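Local coordinates for thermospermine synthase (Medicago truncatula, PDB 6BQ7), which transfers an aminopropyl group from decarboxylated S-adenosylmethionine to spermidine, yielding thermospermine and methylthioadenosine in plant polyamine biosynthesis, at the spermidine site. Residues are numbered along the deposited sequence; one frame, centred on the assembly and turned at random.

The spermidine site. Residues 33, 76-78, 87, 181-182, 217, 254, 258. With SPD (spermidine), chain B.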
ATOM      1  N   GLU A  33      -8.412  -0.644  -1.574  1.00 52.98           N
ATOM      2  CA  GLU A  33      -9.427  -1.572  -1.178  1.00 58.86           C
ATOM      3  C   GLU A  33      -8.918  -2.981  -1.294  1.00 57.06           C
ATOM      4  O   GLU A  33      -8.365  -3.356  -2.281  1.00 52.70           O
ATOM      5  CB  GLU A  33     -10.682  -1.451  -2.002  1.00 57.81           C
ATOM      6  CG  GLU A  33     -11.798  -2.293  -1.428  1.00 63.79           C
ATOM      7  CD  GLU A  33     -13.108  -2.144  -2.139  1.00 60.81           C
ATOM      8  OE1 GLU A  33     -13.267  -1.214  -2.904  1.00 58.31           O
ATOM      9  OE2 GLU A  33     -13.981  -2.965  -1.933  1.00 59.81           O
ATOM     10  N   LYS A  76     -15.888  -0.549   1.619  1.00 48.77           N
ATOM     11  CA  LYS A  76     -16.079  -1.283   0.371  1.00 51.61           C
ATOM     12  C   LYS A  76     -16.699  -0.361  -0.663  1.00 45.89           C
ATOM     13  O   LYS A  76     -17.790   0.178  -0.437  1.00 44.02           O
ATOM     14  CB  LYS A  76     -16.974  -2.508   0.579  1.00 50.97           C
ATOM     15  CG  LYS A  76     -16.469  -3.463   1.653  1.00 61.67           C
ATOM     16  CD  LYS A  76     -17.481  -4.565   1.956  1.00 75.71           C
ATOM     17  CE  LYS A  76     -17.517  -5.618   0.852  1.00 81.84           C
ATOM     18  NZ  LYS A  76     -18.630  -5.392  -0.115  1.00 84.54           N
ATOM     19  N   LEU A  77     -16.021  -0.196  -1.801  1.00 40.16           N
ATOM     20  CA  LEU A  77     -16.625   0.551  -2.895  1.00 38.98           C
ATOM     21  C   LEU A  77     -17.924  -0.122  -3.291  1.00 47.58           C
ATOM     22  O   LEU A  77     -17.962  -1.334  -3.519  1.00 53.23           O
ATOM     23  CB  LEU A  77     -15.682   0.631  -4.098  1.00 44.05           C
ATOM     24  CG  LEU A  77     -16.144   1.578  -5.212  1.00 49.18           C
ATOM     25  CD1 LEU A  77     -14.967   2.281  -5.822  1.00 53.01           C
ATOM     26  CD2 LEU A  77     -16.911   0.835  -6.299  1.00 55.93           C
ATOM     27  N   GLN A  78     -19.000   0.663  -3.334  1.00 44.60           N
ATOM     28  CA  GLN A  78     -20.298   0.168  -3.742  1.00 46.89           C
ATOM     29  C   GLN A  78     -20.743   0.737  -5.073  1.00 48.56           C
ATOM     30  O   GLN A  78     -21.598   0.141  -5.727  1.00 48.42           O
ATOM     31  CB  GLN A  78     -21.355   0.491  -2.674  1.00 43.21           C
ATOM     32  CG  GLN A  78     -21.073  -0.134  -1.296  1.00 43.36           C
ATOM     33  CD  GLN A  78     -21.054  -1.656  -1.322  1.00 61.73           C
ATOM     34  OE1 GLN A  78     -21.747  -2.295  -2.125  1.00 60.25           O
ATOM     35  NE2 GLN A  78     -20.266  -2.247  -0.436  1.00 67.17           N
ATOM     36  N   TYR A  87     -23.799  -1.888 -13.316  1.00 40.65           N
ATOM     37  CA  TYR A  87     -24.384  -2.629 -12.215  1.00 38.71           C
ATOM     38  C   TYR A  87     -25.879  -2.400 -12.147  1.00 34.26           C
ATOM     39  O   TYR A  87     -26.654  -3.353 -12.023  1.00 36.72           O
ATOM     40  CB  TYR A  87     -23.722  -2.221 -10.892  1.00 36.74           C
ATOM     41  CG  TYR A  87     -24.405  -2.856  -9.714  1.00 37.00           C
ATOM     42  CD1 TYR A  87     -24.074  -4.143  -9.307  1.00 33.31           C
ATOM     43  CD2 TYR A  87     -25.422  -2.189  -9.044  1.00 38.72           C
ATOM     44  CE1 TYR A  87     -24.727  -4.735  -8.238  1.00 36.24           C
ATOM     45  CE2 TYR A  87     -26.084  -2.768  -7.986  1.00 37.17           C
ATOM     46  CZ  TYR A  87     -25.732  -4.040  -7.579  1.00 42.12           C
ATOM     47  OH  TYR A  87     -26.386  -4.602  -6.495  1.00 44.51           O
ATOM     48  N   ASP A 181     -31.215  -5.433  -3.520  1.00 42.34           N
ATOM     49  CA  ASP A 181     -29.998  -4.644  -3.683  1.00 39.53           C
ATOM     50  C   ASP A 181     -29.282  -4.487  -2.351  1.00 46.41           C
ATOM     51  O   ASP A 181     -28.927  -3.367  -1.957  1.00 47.44           O
ATOM     52  CB  ASP A 181     -30.316  -3.276  -4.283  1.00 37.19           C
ATOM     53  CG  ASP A 181     -29.076  -2.568  -4.822  1.00 45.80           C
ATOM     54  OD1 ASP A 181     -27.972  -3.173  -4.804  1.00 45.91           O
ATOM     55  OD2 ASP A 181     -29.220  -1.404  -5.265  1.00 43.88           O
ATOM     56  N   LEU A 182     -29.056  -5.603  -1.657  1.00 47.52           N
ATOM     57  CA  LEU A 182     -28.416  -5.579  -0.352  1.00 52.13           C
ATOM     58  C   LEU A 182     -26.959  -6.006  -0.470  1.00 59.07           C
ATOM     59  O   LEU A 182     -26.485  -6.398  -1.544  1.00 57.37           O
ATOM     60  CB  LEU A 182     -29.164  -6.494   0.613  1.00 54.95           C
ATOM     61  CG  LEU A 182     -30.668  -6.278   0.644  1.00 55.49           C
ATOM     62  CD1 LEU A 182     -31.343  -7.588   0.999  1.00 58.07           C
ATOM     63  CD2 LEU A 182     -31.013  -5.164   1.637  1.00 49.75           C
ATOM     64  N   GLN A 217     -29.019  -9.003  -6.510  1.00 40.42           N
ATOM     65  CA  GLN A 217     -27.587  -9.080  -6.739  1.00 40.84           C
ATOM     66  C   GLN A 217     -27.068 -10.330  -6.037  1.00 38.86           C
ATOM     67  O   GLN A 217     -27.629 -10.779  -5.035  1.00 38.05           O
ATOM     68  CB  GLN A 217     -26.889  -7.806  -6.252  1.00 43.24           C
ATOM     69  CG  GLN A 217     -26.740  -7.670  -4.736  1.00 42.44           C
ATOM     70  CD  GLN A 217     -25.408  -8.213  -4.240  1.00 46.46           C
ATOM     71  OE1 GLN A 217     -24.532  -8.552  -5.032  1.00 39.73           O
ATOM     72  NE2 GLN A 217     -25.251  -8.288  -2.924  1.00 55.81           N
ATOM     73  N   TYR A 254     -15.169  -2.825  -9.644  1.00 44.14           N
ATOM     74  CA  TYR A 254     -15.256  -3.895  -8.672  1.00 44.19           C
ATOM     75  C   TYR A 254     -14.128  -4.869  -8.812  1.00 45.10           C
ATOM     76  O   TYR A 254     -14.008  -5.748  -8.054  1.00 47.81           O
ATOM     77  CB  TYR A 254     -16.521  -4.685  -8.877  1.00 43.66           C
ATOM     78  CG  TYR A 254     -17.764  -4.022  -8.490  1.00 44.80           C
ATOM     79  CD1 TYR A 254     -17.773  -2.730  -8.121  1.00 50.11           C
ATOM     80  CD2 TYR A 254     -18.944  -4.680  -8.542  1.00 49.99           C
ATOM     81  CE1 TYR A 254     -18.919  -2.101  -7.783  1.00 51.34           C
ATOM     82  CE2 TYR A 254     -20.103  -4.061  -8.211  1.00 54.66           C
ATOM     83  CZ  TYR A 254     -20.079  -2.765  -7.822  1.00 59.41           C
ATOM     84  OH  TYR A 254     -21.217  -2.116  -7.480  1.00 56.42           O
ATOM     85  N   TRP A 258     -19.432  -9.412 -11.609  1.00 35.47           N
ATOM     86  CA  TRP A 258     -20.492  -9.410 -10.608  1.00 36.34           C
ATOM     87  C   TRP A 258     -21.680 -10.196 -11.115  1.00 44.57           C
ATOM     88  O   TRP A 258     -21.934 -10.257 -12.329  1.00 45.01           O
ATOM     89  CB  TRP A 258     -20.938  -7.993 -10.243  1.00 39.83           C
ATOM     90  CG  TRP A 258     -21.380  -7.948  -8.815  1.00 41.32           C
ATOM     91  CD1 TRP A 258     -22.673  -7.906  -8.343  1.00 37.86           C
ATOM     92  CD2 TRP A 258     -20.535  -8.005  -7.670  1.00 38.39           C
ATOM     93  NE1 TRP A 258     -22.670  -7.918  -6.975  1.00 40.66           N
ATOM     94  CE2 TRP A 258     -21.372  -7.975  -6.534  1.00 41.91           C
ATOM     95  CE3 TRP A 258     -19.144  -8.063  -7.490  1.00 42.72           C
ATOM     96  CZ2 TRP A 258     -20.867  -7.998  -5.233  1.00 50.11           C
ATOM     97  CZ3 TRP A 258     -18.638  -8.082  -6.187  1.00 42.88           C
ATOM     98  CH2 TRP A 258     -19.504  -8.037  -5.078  1.00 42.64           C
TER
HETATM   99  N1  SPD B 401     -15.901  -3.930  -4.085  1.00 66.93           N
HETATM  100  C2  SPD B 401     -16.827  -5.016  -4.334  1.00 61.97           C
HETATM  101  C3  SPD B 401     -18.120  -4.408  -4.849  1.00 56.72           C
HETATM  102  C4  SPD B 401     -19.247  -4.687  -3.861  1.00 59.49           C
HETATM  103  C5  SPD B 401     -20.574  -4.358  -4.543  1.00 61.08           C
HETATM  104  N6  SPD B 401     -21.691  -4.611  -3.650  1.00 61.57           N
HETATM  105  C7  SPD B 401     -22.919  -4.643  -4.427  1.00 63.18           C
HETATM  106  C8  SPD B 401     -24.108  -4.363  -3.510  1.00 60.97           C
HETATM  107  C9  SPD B 401     -24.518  -2.900  -3.632  1.00 59.48           C
HETATM  108  N10 SPD B 401     -25.648  -2.648  -2.752  1.00 60.76           N
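Gln78 lies along the middle of spermidine and takes the secondary amine, its chain bent back at CG (chi2 -62°) so that the amide oxygen turns to the ligand. N6 of spermidine donates to Gln78 OE1 at 2.8 Å, in the carbonyl plane and on a lone pair, so the amide oxygen accepts this inner N-H without a carboxylate being needed there. The two terminal amines meet carboxylates instead. Glu33, CG anti to its backbone N and extended beyond, reaches across from strand 29-34 to accept from spermidine N1 through Glu33 OE2 at 3.0 Å, while its other oxygen, OE1, is anchored by the backbone N-H of Leu77. At the opposite end spermidine N10 donates to Asp181 OD1 at 3.1 Å, from above the carboxylate plane. Asp181 OD1 also accepts from the phenol OH of Tyr87 at 2.7 Å, so two donors hold this oxygen and would probably favour the ionised carboxylate, ready to take up a proton.

Aromatic rings guide the methylenes between these polar points: their flat apolar faces pack against CH2 groups, while a phenol OH or indole N-H lets each ring be tethered. Tyr254 presents a face to spermidine C3, which sits over the ring centre, and its OH donates to the backbone O of Gln78. An alanine here would probably loosen the butyl arm and the Gln78 strand, since both the CH-pi face and that tether would go. Trp258 lays one face against C5 and the edge of the Tyr254 ring, with Trp258 CH2 3.6 Å from spermidine C4. Trp258 NE1 donates in the ring plane to Gln217 OE1 (2.8 Å), and Gln217 NE2 in turn donates to Leu182 O, a second-shell chain that fixes the indole's rotation.

The placing of Glu33, Gln78 and Asp181 probably lets this acceptor pocket recognise spermidine by the spacing of its amines, and it sets N10 beside Asp181, the predicted proton acceptor, where deprotonation would probably ready that terminal amine to attack the aminopropyl donor.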